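Local coordinates for NAD(P)H-flavin oxidoreductase (PDB 3GBH) that probably uses bound FMN to pass electrons from NAD(P)H to an acceptor, as a flavin-dependent oxidoreductase of the nitroreductase family, at the interface of chains A and B. Residues are numbered along the deposited sequence; one frame, centred on the assembly and turned at random. Chains: chain A/B, NAD(P)H-flavin oxidoreductase.

Contacts 1 and 2 belong to one two-fold interface between identical chains, and the centres of their C-alpha atoms lie about 25 Å apart. They share no residue, but both include residues of FMN pockets built from the two chains. In contact 1 the C-terminal segment of chain A meets B:Asn50 and the helix 98-107 of chain B; in contact 2 the long helices 132-156 of both chains meet beside A:Pro46 and B:Arg18. The symmetry repeats each contact with the chains exchanged. Dimerisation therefore builds the cofactor sites, as is usual in the nitroreductase family.

Contact 1: the interface of chains A and B. Residues chain A 202, 204; chain B 50, 52, 101, 104-105, 108, 110.
A:Val202 presses its two methyl groups onto chain B while its carbonyl oxygen takes a hydrogen bond from B:Asn50. The donor B:Asn50 ND2 lies 2.9 Å from A:Val202 O, on a nearly straight line (171° at H). The oxygen stays almost within the side-chain amide plane of B:Asn50, although the nitrogen is tilted out of the carbonyl plane of A:Val202. Two residues on, the backbone N of A:Leu204 gives a hydrogen bond to B:Gln52 OE1 at 2.9 Å, in the carbonyl plane and on a lone pair. At its other amide atom, B:Gln52 NE2 bonds to B:Asn50 O at 3.0 Å, which fixes the turn of the amide and leaves OE1 facing chain A. Amides suit both places because they can serve an extended backbone as donor or acceptor.

The tightest packing surrounds A:Val202, which buries 112 Å² against chain B. With chi1 at 75°, CG1 sits between backbone N and carbonyl carbon; A:Val202 CG1 lies 3.2 Å from the backbone oxygen B:Ile101 O. The other methyl enters the angle between B:Gln108 and B:Asp104. A:Val202 CG2 lies 3.5 Å from B:Gln108 CD, the two side chains crossing at about a right angle, and 3.6 Å from B:Asp104 CB. A compact, branched residue can fill both directions at once. Beside it, A:Leu204 CD2 meets B:Ile101 CG1 at 3.6 Å, the branches crossing obliquely.

The looser rim is made of slighter touches. B:Leu110 CD1 comes no nearer than 4.0 Å to A:Val202 N, and the backbone of B:Ala105 and the meeting of A:Leu204 CD1 with B:Gln52 CB are similarly distant. The carboxylate of B:Asp104, part of a calcium site, turns elsewhere.

In the fold, A:Val202 and A:Leu204 lie in the C-terminal segment that follows strand 183-192, precedes the short helix 206-208 and reaches over chain B. Their neighbours A:Ser201 and A:Arg203 line an FMN pocket, as does B:Asn50. One side of helix 98-107, with B:Gln108 just after it, forms the wall against which A:Val202 packs.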
# COMPACT_ATOMS: atom_id res chain seq x y z
N VAL A 202 8.41 31.55 -6.29
CA VAL A 202 9.77 31.99 -6.58
C VAL A 202 10.63 31.82 -5.32
O VAL A 202 10.09 31.82 -4.20
CB VAL A 202 9.75 33.49 -7.01
CG1 VAL A 202 9.54 34.43 -5.81
CG2 VAL A 202 11.00 33.87 -7.78
N LEU A 204 14.54 33.36 -3.77
CA LEU A 204 15.66 34.26 -3.87
C LEU A 204 16.88 33.55 -4.46
O LEU A 204 17.10 32.36 -4.21
CB LEU A 204 16.04 34.75 -2.48
CG LEU A 204 15.05 35.70 -1.78
CD1 LEU A 204 15.40 35.86 -0.30
CD2 LEU A 204 15.10 37.01 -2.47
N ASN B 50 6.13 33.20 1.95
CA ASN B 50 7.28 33.05 1.09
C ASN B 50 8.38 34.09 1.33
O ASN B 50 9.12 34.45 0.40
CB ASN B 50 6.85 33.05 -0.37
CG ASN B 50 7.88 32.42 -1.29
OD1 ASN B 50 8.61 31.50 -0.90
ND2 ASN B 50 7.95 32.92 -2.52
N GLN B 52 11.07 33.85 3.22
CA GLN B 52 12.43 33.31 3.14
C GLN B 52 13.41 34.05 4.06
O GLN B 52 14.38 34.62 3.61
CB GLN B 52 12.89 33.40 1.70
CG GLN B 52 12.03 32.58 0.76
CD GLN B 52 12.31 32.91 -0.68
OE1 GLN B 52 13.42 32.64 -1.19
NE2 GLN B 52 11.35 33.57 -1.32
N ILE B 101 11.24 39.72 -3.82
CA ILE B 101 10.68 38.38 -3.93
C ILE B 101 9.42 38.39 -4.78
O ILE B 101 9.27 37.63 -5.77
CB ILE B 101 10.36 37.79 -2.49
CG1 ILE B 101 11.66 37.51 -1.72
CG2 ILE B 101 9.58 36.48 -2.55
CD1 ILE B 101 11.43 37.21 -0.21
N ASP B 104 10.01 39.36 -8.32
CA ASP B 104 10.50 38.18 -9.06
C ASP B 104 9.36 37.28 -9.51
O ASP B 104 9.39 36.73 -10.61
CB ASP B 104 11.51 37.37 -8.21
CG ASP B 104 12.89 38.05 -8.09
OD1 ASP B 104 13.10 39.15 -8.65
OD2 ASP B 104 13.77 37.49 -7.39
N ALA B 105 8.33 37.15 -8.69
CA ALA B 105 7.16 36.38 -9.07
C ALA B 105 6.42 36.97 -10.27
O ALA B 105 5.86 36.24 -11.11
CB ALA B 105 6.19 36.24 -7.88
N GLN B 108 8.61 36.42 -13.37
CA GLN B 108 8.60 35.00 -13.73
C GLN B 108 7.19 34.53 -14.09
O GLN B 108 6.97 33.35 -14.25
CB GLN B 108 9.25 34.18 -12.60
CG GLN B 108 10.77 34.55 -12.45
CD GLN B 108 11.50 33.90 -11.27
OE1 GLN B 108 11.30 32.72 -10.97
NE2 GLN B 108 12.37 34.67 -10.61
N LEU B 110 4.33 34.30 -12.49
CA LEU B 110 3.58 33.51 -11.52
C LEU B 110 2.43 34.29 -10.90
O LEU B 110 1.52 33.71 -10.35
CB LEU B 110 4.51 33.01 -10.44
CG LEU B 110 5.76 32.29 -10.97
CD1 LEU B 110 6.61 31.80 -9.84
CD2 LEU B 110 5.38 31.15 -11.90

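Contact 2: the interface of chains A and B. Residues chain A 45-46, 145, 149; chain B 18, 148, 151.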
# COMPACT_ATOMS: atom_id res chain seq x y z
N ALA A 45 13.18 12.47 12.57
CA ALA A 45 13.87 13.76 12.63
C ALA A 45 14.69 13.93 13.90
O ALA A 45 14.38 13.32 14.95
CB ALA A 45 12.87 14.90 12.52
N PRO A 46 15.74 14.74 13.82
CA PRO A 46 16.56 15.02 14.99
C PRO A 46 15.87 16.04 15.89
O PRO A 46 15.02 16.81 15.43
CB PRO A 46 17.84 15.61 14.39
CG PRO A 46 17.33 16.32 13.13
CD PRO A 46 16.19 15.49 12.63
N LEU A 145 11.59 20.95 12.42
CA LEU A 145 12.44 19.95 11.77
C LEU A 145 11.60 18.72 11.41
O LEU A 145 11.65 18.23 10.27
CB LEU A 145 13.63 19.57 12.69
CG LEU A 145 14.69 20.64 12.94
CD1 LEU A 145 15.69 20.13 14.04
CD2 LEU A 145 15.43 21.05 11.67
N GLN A 149 10.13 17.04 7.50
CA GLN A 149 10.31 15.66 7.13
C GLN A 149 8.95 15.01 6.95
O GLN A 149 8.77 14.17 6.06
CB GLN A 149 11.19 14.92 8.16
CG GLN A 149 11.61 13.54 7.74
CD GLN A 149 12.89 13.04 8.41
OE1 GLN A 149 13.97 13.62 8.22
NE2 GLN A 149 12.80 11.91 9.13
N ARG B 18 20.04 9.62 7.52
CA ARG B 18 20.24 10.94 8.14
C ARG B 18 20.38 10.74 9.66
O ARG B 18 19.40 10.51 10.36
CB ARG B 18 19.05 11.86 7.83
CG ARG B 18 19.29 13.38 7.93
CD ARG B 18 19.57 13.88 9.35
NE ARG B 18 18.57 13.37 10.31
CZ ARG B 18 18.84 13.16 11.60
NH1 ARG B 18 20.05 13.43 12.08
NH2 ARG B 18 17.92 12.62 12.39
N MSE B 148 16.07 21.29 7.89
CA MSE B 148 15.81 19.86 7.74
C MSE B 148 16.04 19.46 6.29
O MSE B 148 16.69 18.47 6.00
CB MSE B 148 14.37 19.52 8.14
CG MSE B 148 14.09 18.03 8.11
SE MSE B 148 14.90 17.10 9.63
CE MSE B 148 16.29 16.09 8.68
N MSE B 151 19.73 19.23 5.56
CA MSE B 151 20.34 18.00 6.08
C MSE B 151 20.03 16.77 5.23
O MSE B 151 20.90 15.93 4.99
CB MSE B 151 19.95 17.79 7.54
CG MSE B 151 20.52 18.85 8.47
SE MSE B 151 20.28 18.32 10.34
CE MSE B 151 18.51 19.15 10.62
O HOH W 1 15.97 12.68 9.75
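With CG anti to the backbone N, bends at chi2 (74°) and chi3 (-110°) hook the end of B:Met148 round into the corner formed by A:Pro46 and A:Gln149, SE towards the proline and CE towards the glutamine OE1; B:Arg18, bent at chi2 and chi3, lays its guanidinium against the same proline. This is the helix-to-helix part of a nitroreductase-family dimer. A:Pro46, A:Leu145 and B:Arg18 belong to the FMN pocket, and the two chains meet in its wall. B:Met148 and B:Met151 are selenomethionines, the usual phasing label in place of methionine.

The CD corner of the A:Pro46 ring touches B:Met148 SE at 3.6 Å. The flexible, polarisable chain can fit a rigid ring on one side and a helix backbone on the other, where B:Met148 CG rests 3.3 Å from A:Leu145 O. A:Pro46 CD lies over one face of the B:Arg18 guanidinium, off towards the rim, 3.4 Å from B:Arg18 NH2. An aliphatic ring CH2 suits such a face, because the N-H groups of a guanidinium point out along its plane.

In that plane, at the edge, a water lies 2.8 Å from B:Arg18 NE on a fairly straight bond (167° at H). The same water is 2.7 Å from A:Gln149 OE1, so it joins the two chains where a long glutamine and a bent arginine stop short of each other. The side chains of A:Leu145 and B:Met151 cross at about a right angle, A:Leu145 CD2 3.8 Å from B:Met151 CE, a branched leucine against a pliable chain that can mould to it.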